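Local coordinates for protein esterase (PDB 5DWD) that probably hydrolyses carboxylic esters, as a bacterial carboxylesterase of the alpha/beta hydrolase superfamily, at residues L60-T71 against L229-L240; L172-V182 against P203-D211. One frame throughout, in Å; residues are numbered along the deposited sequence.

Overall arrangement
From the N terminus the chain lays down strand 42-47 and helix 54-65. The end of that helix and the turn after it, 60-71, are the first half of contact 1. The chain then runs through the middle strands of the alpha/beta hydrolase sheet. The loop of contact 2 opens at 172-182, between helix 169-175 and strand 182-187. It closes after 20 residues at 203-211, where helix 196-207 leads to the edge strand 212-217. Residues 229-240, most of the C-terminal helix 226-239 and the last residue, return to 60-71 and close contact 1. Contact 2 is thus nested inside contact 1. Their centres lie about 24 Å apart, yet F235 touches P181.

Contact 1. Residues L60-T71 against L229-L240; sequences LGQFWRDSFPDT and LDTATAFLREIL
W64 and T233 hold the centre of this helix pair. The indole NE1 donates to T233 OG1 at 2.9 Å, with an N-H...O angle of 158°, and the oxygen lies in the ring plane. The same hydroxyl donates to L229 O, which also accepts from T233 N. T233 has OG1 anti to its carbonyl carbon (chi1 -56°), which turns the hydroxyl back to the preceding helical turn while it still faces the indole.

The tight part surrounds this bond. The W64 ring is a knob in a hole formed by L229, A232, T233 and L236. L236 CD2 sits over the centre of the six-membered ring, 3.4 Å from its centroid, a CH-pi contact. L60 CD1 covers the opposite indole face near the rim. A232 CB meets the edge at CZ2. L60 CD1 and L229 CD1 are only 3.4 Å apart, closer than usual for methyl groups. F68 packs further along, with its CZ 3.4 Å from L236 CB and R237 CG at its edge. L240 CD2 lies over one F68 face and S67 CB over the other. L240 also reaches T71, whose OG1 is hydrogen-bonded to S42.

The solvent side is looser. Exposed F63 takes L229 CD2 over one face, 3.9 Å from the ring centroid. The polar ends of S67 and R237 stay apart, with OG 3.9 Å from NH1.

The axes of 60-65 and 229-239 approach to 11.8 Å and cross at -54°, so large side chains fill the gap. Both helices pack on one face of the alpha/beta hydrolase sheet: L60 and W64 touch strand 42-47, L236 strands 133-138 and 158-162. The contact is mostly apolar, and its buried indole N-H is satisfied by a hydroxyl that is itself tied to the helix backbone.

Contact 2. Residues L172-V182 against P203-D211; sequences LEAEIASKPPV and PKLIDLGID
K179 reaches across to the end of helix 196-207. Its CB lies 4.1 Å from I210 CG1. Beyond CG the chain is extended, with CD near L208 O and G209 O and CE 3.1 Å from L208 O. NZ ends 2.8 Å from L208 O in a hydrogen bond that meets the carbonyl at a C=O...N angle of 156°. The helix ends in a Schellman motif, with G209 at positive phi, and L208 O lies just before that glycine. With an alanine here, L208 O would probably lose this ammonium partner and a gap would open beside G209. K179 NZ of the second subunit hydrogen-bonds to D207 O.

L208 CD1 packs 3.6 Å from L172 CD2, and L208 CD2 against E173 CG. E173 OE1 and K204 NZ form a long, weak salt bridge on the more exposed side. I210 CD1 meets I176 CD1, and I210 CG2 touches V182 CG2 at 3.6 Å.

One water links K179 O to D211 N just before the strands. V182 N donates to D211 O at 3.1 Å, and V182 bonds on to R213. Strand 182-187, helix 196-207 and parallel strand 212-217 form a beta-alpha-beta crossover; the contact joins the starts of its two strands. P181 is hydrogen-bonded through its backbone to I159 of strand 158-162.

Contact 1. Residues L60-T71 against L229-L240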
# COMPACT_ATOMS: atom_id res chain seq x y z
N LEU B 60 -11.47 17.06 16.98
CA LEU B 60 -11.29 16.81 15.56
C LEU B 60 -12.30 15.73 15.08
O LEU B 60 -12.84 15.80 13.96
CB LEU B 60 -9.86 16.41 15.35
CG LEU B 60 -9.23 16.37 14.03
CD1 LEU B 60 -9.49 17.66 13.20
CD2 LEU B 60 -7.74 16.08 14.23
N GLY B 61 -12.54 14.74 15.94
CA GLY B 61 -13.49 13.68 15.75
C GLY B 61 -14.91 14.23 15.61
O GLY B 61 -15.65 13.84 14.70
N GLN B 62 -15.25 15.18 16.47
CA GLN B 62 -16.57 15.81 16.41
C GLN B 62 -16.75 16.57 15.11
O GLN B 62 -17.86 16.58 14.52
CB GLN B 62 -16.77 16.71 17.63
CG GLN B 62 -18.21 17.04 17.94
CD GLN B 62 -19.00 15.87 18.51
OE1 GLN B 62 -19.96 15.42 17.90
NE2 GLN B 62 -18.63 15.41 19.72
N PHE B 63 -15.70 17.22 14.64
CA PHE B 63 -15.75 18.00 13.39
C PHE B 63 -15.96 17.04 12.22
O PHE B 63 -16.75 17.29 11.32
CB PHE B 63 -14.48 18.81 13.23
CG PHE B 63 -14.34 19.51 11.93
CD1 PHE B 63 -14.94 20.72 11.71
CD2 PHE B 63 -13.61 18.94 10.90
CE1 PHE B 63 -14.83 21.34 10.49
CE2 PHE B 63 -13.49 19.56 9.67
CZ PHE B 63 -14.11 20.77 9.47
N TRP B 64 -15.22 15.93 12.23
CA TRP B 64 -15.21 15.06 11.09
C TRP B 64 -16.45 14.16 11.10
O TRP B 64 -16.84 13.68 10.04
CB TRP B 64 -13.95 14.17 11.07
CG TRP B 64 -12.82 14.85 10.44
CD1 TRP B 64 -12.85 15.76 9.48
CD2 TRP B 64 -11.45 14.55 10.67
NE1 TRP B 64 -11.64 16.09 9.09
CE2 TRP B 64 -10.72 15.36 9.79
CE3 TRP B 64 -10.77 13.70 11.53
CZ2 TRP B 64 -9.33 15.41 9.79
CZ3 TRP B 64 -9.38 13.74 11.53
CH2 TRP B 64 -8.68 14.58 10.64
N ARG B 65 -17.03 13.90 12.25
CA ARG B 65 -18.21 12.97 12.27
C ARG B 65 -19.37 13.59 11.46
O ARG B 65 -20.18 12.83 10.87
CB ARG B 65 -18.64 12.55 13.68
CG ARG B 65 -19.34 13.64 14.43
CD ARG B 65 -19.67 13.32 15.87
NE ARG B 65 -20.07 11.95 16.20
CZ ARG B 65 -20.69 11.62 17.33
NH1 ARG B 65 -20.98 12.55 18.27
NH2 ARG B 65 -21.04 10.33 17.55
N ASP B 66 -19.44 14.93 11.33
CA ASP B 66 -20.43 15.57 10.44
C ASP B 66 -20.29 15.16 8.96
O ASP B 66 -21.29 15.12 8.23
CB ASP B 66 -20.37 17.09 10.55
CG ASP B 66 -20.87 17.60 11.89
OD1 ASP B 66 -21.58 16.88 12.66
OD2 ASP B 66 -20.58 18.76 12.15
N SER B 67 -19.06 14.89 8.50
CA SER B 67 -18.78 14.49 7.16
C SER B 67 -18.73 13.01 6.91
O SER B 67 -18.91 12.61 5.78
CB SER B 67 -17.47 15.11 6.63
OG SER B 67 -17.58 16.51 6.64
N PHE B 68 -18.54 12.21 7.95
CA PHE B 68 -18.22 10.79 7.87
C PHE B 68 -19.10 10.03 8.82
O PHE B 68 -18.74 9.60 9.92
CB PHE B 68 -16.69 10.58 8.15
CG PHE B 68 -15.85 11.33 7.21
CD1 PHE B 68 -15.88 11.04 5.90
CD2 PHE B 68 -15.08 12.38 7.60
CE1 PHE B 68 -15.18 11.79 5.00
CE2 PHE B 68 -14.36 13.13 6.69
CZ PHE B 68 -14.39 12.82 5.40
N PRO B 69 -20.38 9.84 8.43
CA PRO B 69 -21.31 9.34 9.40
C PRO B 69 -21.20 7.89 9.75
O PRO B 69 -21.80 7.47 10.71
CB PRO B 69 -22.67 9.62 8.71
CG PRO B 69 -22.35 9.49 7.30
CD PRO B 69 -21.03 10.20 7.17
N ASP B 70 -20.40 7.12 9.02
CA ASP B 70 -20.18 5.70 9.35
C ASP B 70 -18.83 5.42 10.00
O ASP B 70 -18.44 4.26 10.15
CB ASP B 70 -20.28 4.87 8.07
CG ASP B 70 -21.63 5.02 7.35
OD1 ASP B 70 -22.68 5.06 8.03
OD2 ASP B 70 -21.60 5.12 6.10
N THR B 71 -18.18 6.49 10.46
CA THR B 71 -16.87 6.38 11.13
C THR B 71 -16.99 6.53 12.64
O THR B 71 -17.60 7.47 13.15
CB THR B 71 -15.92 7.42 10.47
OG1 THR B 71 -15.91 7.15 9.08
CG2 THR B 71 -14.44 7.25 11.03
N LEU B 229 -6.57 21.27 7.94
CA LEU B 229 -7.80 20.57 8.25
C LEU B 229 -8.63 20.26 6.99
O LEU B 229 -9.00 19.12 6.75
CB LEU B 229 -8.61 21.42 9.20
CG LEU B 229 -9.89 20.81 9.73
CD1 LEU B 229 -9.56 19.45 10.35
CD2 LEU B 229 -10.64 21.69 10.74
N ASP B 230 -8.81 21.26 6.14
CA ASP B 230 -9.43 21.01 4.84
C ASP B 230 -8.72 19.99 3.94
O ASP B 230 -9.40 19.11 3.34
CB ASP B 230 -9.61 22.34 4.11
CG ASP B 230 -10.58 23.33 4.89
OD1 ASP B 230 -11.33 22.89 5.82
OD2 ASP B 230 -10.59 24.50 4.53
N THR B 231 -7.39 20.05 3.86
CA THR B 231 -6.58 19.07 3.11
C THR B 231 -6.87 17.64 3.67
O THR B 231 -7.09 16.71 2.89
CB THR B 231 -5.11 19.42 3.13
OG1 THR B 231 -4.92 20.71 2.46
CG2 THR B 231 -4.29 18.36 2.49
N ALA B 232 -6.83 17.49 4.99
CA ALA B 232 -7.11 16.22 5.65
C ALA B 232 -8.52 15.69 5.40
O ALA B 232 -8.70 14.54 5.12
CB ALA B 232 -6.82 16.25 7.16
N THR B 233 -9.48 16.58 5.43
CA THR B 233 -10.89 16.21 5.21
C THR B 233 -11.08 15.71 3.79
O THR B 233 -11.68 14.68 3.54
CB THR B 233 -11.86 17.40 5.50
OG1 THR B 233 -11.67 17.88 6.83
CG2 THR B 233 -13.31 16.95 5.35
N ALA B 234 -10.50 16.40 2.83
CA ALA B 234 -10.55 15.94 1.47
C ALA B 234 -9.88 14.61 1.25
O ALA B 234 -10.35 13.81 0.45
CB ALA B 234 -10.04 17.00 0.54
N PHE B 235 -8.74 14.36 1.92
CA PHE B 235 -8.09 13.09 1.84
C PHE B 235 -8.97 11.98 2.44
O PHE B 235 -9.07 10.91 1.86
CB PHE B 235 -6.74 13.18 2.54
CG PHE B 235 -5.91 11.91 2.52
CD1 PHE B 235 -5.29 11.45 1.37
CD2 PHE B 235 -5.67 11.17 3.69
CE1 PHE B 235 -4.45 10.32 1.41
CE2 PHE B 235 -4.83 10.07 3.72
CZ PHE B 235 -4.25 9.63 2.57
N LEU B 236 -9.57 12.24 3.59
CA LEU B 236 -10.55 11.28 4.22
C LEU B 236 -11.72 10.95 3.24
O LEU B 236 -12.10 9.78 3.08
CB LEU B 236 -11.09 11.84 5.50
CG LEU B 236 -10.43 11.55 6.86
CD1 LEU B 236 -9.37 10.52 6.91
CD2 LEU B 236 -10.58 12.58 7.95
N ARG B 237 -12.20 11.97 2.54
CA ARG B 237 -13.26 11.75 1.56
C ARG B 237 -12.78 10.86 0.43
O ARG B 237 -13.59 10.05 -0.11
CB ARG B 237 -13.84 13.07 1.01
CG ARG B 237 -15.02 13.57 1.77
CD ARG B 237 -15.79 14.61 0.98
NE ARG B 237 -15.08 15.86 1.14
CZ ARG B 237 -15.35 16.81 2.03
NH1 ARG B 237 -16.37 16.69 2.89
NH2 ARG B 237 -14.56 17.90 2.06
N GLU B 238 -11.51 10.94 0.04
CA GLU B 238 -10.97 10.09 -1.02
C GLU B 238 -10.97 8.65 -0.59
O GLU B 238 -11.22 7.77 -1.41
CB GLU B 238 -9.49 10.37 -1.36
CG GLU B 238 -9.16 11.50 -2.25
CD GLU B 238 -7.66 11.52 -2.55
OE1 GLU B 238 -7.01 12.52 -2.26
OE2 GLU B 238 -7.13 10.52 -3.05
N ILE B 239 -10.58 8.39 0.67
CA ILE B 239 -10.27 7.00 1.02
C ILE B 239 -11.30 6.25 1.82
O ILE B 239 -11.23 5.04 1.83
CB ILE B 239 -8.91 6.88 1.66
CG1 ILE B 239 -8.95 7.56 3.01
CG2 ILE B 239 -7.86 7.44 0.74
CD1 ILE B 239 -7.69 7.45 3.78
N LEU B 240 -12.27 6.97 2.39
CA LEU B 240 -13.33 6.44 3.24
C LEU B 240 -14.52 6.12 2.36
O LEU B 240 -14.52 6.45 1.17
CB LEU B 240 -13.76 7.46 4.28
CG LEU B 240 -13.41 7.26 5.75
CD1 LEU B 240 -12.25 6.33 5.98
CD2 LEU B 240 -13.26 8.56 6.53

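Contact 2. Residues L172-V182 against P203-D211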
# COMPACT_ATOMS: atom_id res chain seq x y z
N LEU B 172 13.70 2.51 10.16
CA LEU B 172 12.42 2.31 9.41
C LEU B 172 12.66 1.53 8.12
O LEU B 172 11.91 0.64 7.72
CB LEU B 172 11.81 3.68 9.04
CG LEU B 172 10.48 3.60 8.32
CD1 LEU B 172 9.41 2.90 9.15
CD2 LEU B 172 10.06 5.03 7.92
N GLU B 173 13.71 1.89 7.44
CA GLU B 173 14.17 1.10 6.27
C GLU B 173 14.17 -0.44 6.48
O GLU B 173 13.67 -1.18 5.66
CB GLU B 173 15.57 1.61 5.87
CG GLU B 173 15.78 1.61 4.35
CD GLU B 173 17.12 2.18 3.92
OE1 GLU B 173 17.83 2.76 4.78
OE2 GLU B 173 17.47 2.03 2.73
N ALA B 174 14.65 -0.88 7.64
CA ALA B 174 14.78 -2.28 7.98
C ALA B 174 13.53 -2.84 8.59
O ALA B 174 13.33 -4.03 8.57
CB ALA B 174 15.94 -2.47 8.95
N GLU B 175 12.66 -1.99 9.15
CA GLU B 175 11.55 -2.47 9.95
C GLU B 175 10.18 -2.24 9.35
O GLU B 175 9.21 -2.76 9.87
CB GLU B 175 11.60 -1.84 11.33
CG GLU B 175 12.85 -2.25 12.11
CD GLU B 175 12.97 -1.74 13.53
OE1 GLU B 175 12.15 -0.92 14.02
OE2 GLU B 175 13.97 -2.13 14.18
N ILE B 176 10.12 -1.49 8.27
CA ILE B 176 8.82 -1.18 7.67
C ILE B 176 8.13 -2.49 7.33
O ILE B 176 8.78 -3.38 6.75
CB ILE B 176 8.94 -0.22 6.49
CG1 ILE B 176 7.56 0.11 5.98
CG2 ILE B 176 9.71 -0.82 5.32
CD1 ILE B 176 7.55 1.33 5.12
N ALA B 177 6.86 -2.60 7.70
CA ALA B 177 6.11 -3.86 7.55
C ALA B 177 4.87 -3.73 6.63
O ALA B 177 4.32 -4.73 6.15
CB ALA B 177 5.72 -4.35 8.92
N SER B 178 4.42 -2.50 6.33
CA SER B 178 3.30 -2.32 5.44
C SER B 178 3.37 -0.89 4.94
O SER B 178 4.16 -0.08 5.50
CB SER B 178 1.97 -2.57 6.17
OG SER B 178 1.82 -1.74 7.37
N LYS B 179 2.57 -0.62 3.91
CA LYS B 179 2.72 0.63 3.12
C LYS B 179 1.40 1.25 2.83
O LYS B 179 1.02 1.44 1.68
CB LYS B 179 3.51 0.36 1.83
CG LYS B 179 4.87 -0.20 2.12
CD LYS B 179 5.72 -0.34 0.91
CE LYS B 179 6.97 -1.14 1.23
NZ LYS B 179 7.89 -1.31 0.09
N PRO B 180 0.75 1.76 3.89
CA PRO B 180 -0.48 2.48 3.66
C PRO B 180 -0.18 3.84 3.03
O PRO B 180 0.98 4.32 3.16
CB PRO B 180 -0.98 2.68 5.07
CG PRO B 180 0.24 2.85 5.88
CD PRO B 180 1.18 1.79 5.31
N PRO B 181 -1.17 4.49 2.40
CA PRO B 181 -0.96 5.87 1.99
C PRO B 181 -0.79 6.77 3.21
O PRO B 181 -1.35 6.53 4.25
CB PRO B 181 -2.23 6.26 1.30
CG PRO B 181 -3.22 5.23 1.64
CD PRO B 181 -2.50 3.99 2.02
N VAL B 182 0.02 7.84 3.01
CA VAL B 182 0.38 8.70 4.11
C VAL B 182 0.21 10.13 3.62
O VAL B 182 0.67 10.52 2.56
CB VAL B 182 1.86 8.47 4.57
CG1 VAL B 182 2.31 9.55 5.56
CG2 VAL B 182 2.05 7.06 5.13
N PRO B 203 10.27 12.49 0.87
CA PRO B 203 11.05 11.61 -0.02
C PRO B 203 11.52 10.24 0.57
O PRO B 203 11.64 9.30 -0.21
CB PRO B 203 12.24 12.48 -0.46
CG PRO B 203 12.33 13.48 0.67
CD PRO B 203 10.92 13.80 1.05
N LYS B 204 11.78 10.14 1.85
CA LYS B 204 12.09 8.92 2.50
C LYS B 204 10.96 7.95 2.34
O LYS B 204 11.17 6.78 1.98
CB LYS B 204 12.35 9.15 3.97
CG LYS B 204 12.89 7.94 4.69
CD LYS B 204 14.17 7.37 4.12
CE LYS B 204 14.43 5.97 4.67
NZ LYS B 204 15.87 5.63 4.46
N LEU B 205 9.74 8.44 2.63
CA LEU B 205 8.55 7.56 2.50
C LEU B 205 8.32 7.12 1.06
O LEU B 205 8.04 5.94 0.79
CB LEU B 205 7.31 8.25 3.01
CG LEU B 205 7.38 8.55 4.53
CD1 LEU B 205 6.11 9.30 4.87
CD2 LEU B 205 7.47 7.30 5.41
N ILE B 206 8.54 8.04 0.10
CA ILE B 206 8.39 7.66 -1.28
C ILE B 206 9.42 6.59 -1.67
O ILE B 206 9.10 5.62 -2.44
CB ILE B 206 8.43 8.90 -2.18
CG1 ILE B 206 7.16 9.73 -2.03
CG2 ILE B 206 8.61 8.51 -3.66
CD1 ILE B 206 7.26 11.12 -2.62
N ASP B 207 10.64 6.73 -1.18
CA ASP B 207 11.72 5.79 -1.46
C ASP B 207 11.45 4.40 -0.91
O ASP B 207 11.87 3.39 -1.48
CB ASP B 207 13.06 6.26 -0.96
CG ASP B 207 13.72 7.26 -1.95
OD1 ASP B 207 13.28 7.38 -3.12
OD2 ASP B 207 14.71 7.92 -1.57
N LEU B 208 10.70 4.35 0.19
CA LEU B 208 10.30 3.10 0.79
C LEU B 208 9.12 2.49 0.08
O LEU B 208 8.70 1.37 0.44
CB LEU B 208 9.98 3.30 2.31
CG LEU B 208 11.21 3.66 3.14
CD1 LEU B 208 10.87 4.02 4.61
CD2 LEU B 208 12.28 2.58 3.06
N GLY B 209 8.52 3.21 -0.86
CA GLY B 209 7.38 2.69 -1.61
C GLY B 209 6.01 3.08 -1.14
O GLY B 209 5.00 2.53 -1.58
N ILE B 210 5.96 4.05 -0.21
CA ILE B 210 4.72 4.61 0.20
C ILE B 210 4.20 5.63 -0.74
O ILE B 210 4.97 6.48 -1.31
CB ILE B 210 4.91 5.20 1.63
CG1 ILE B 210 5.20 4.04 2.60
CG2 ILE B 210 3.68 5.94 2.08
CD1 ILE B 210 5.84 4.48 3.86
N ASP B 211 2.90 5.58 -0.95
CA ASP B 211 2.21 6.64 -1.62
C ASP B 211 1.97 7.78 -0.64
O ASP B 211 0.94 7.87 0.06
CB ASP B 211 0.91 6.10 -2.21
CG ASP B 211 0.19 7.10 -3.02
OD1 ASP B 211 0.70 8.20 -3.29
OD2 ASP B 211 -1.00 6.81 -3.28
O HOH W 1 1.19 3.44 -0.18
O HOH W 2 -0.97 9.57 -0.01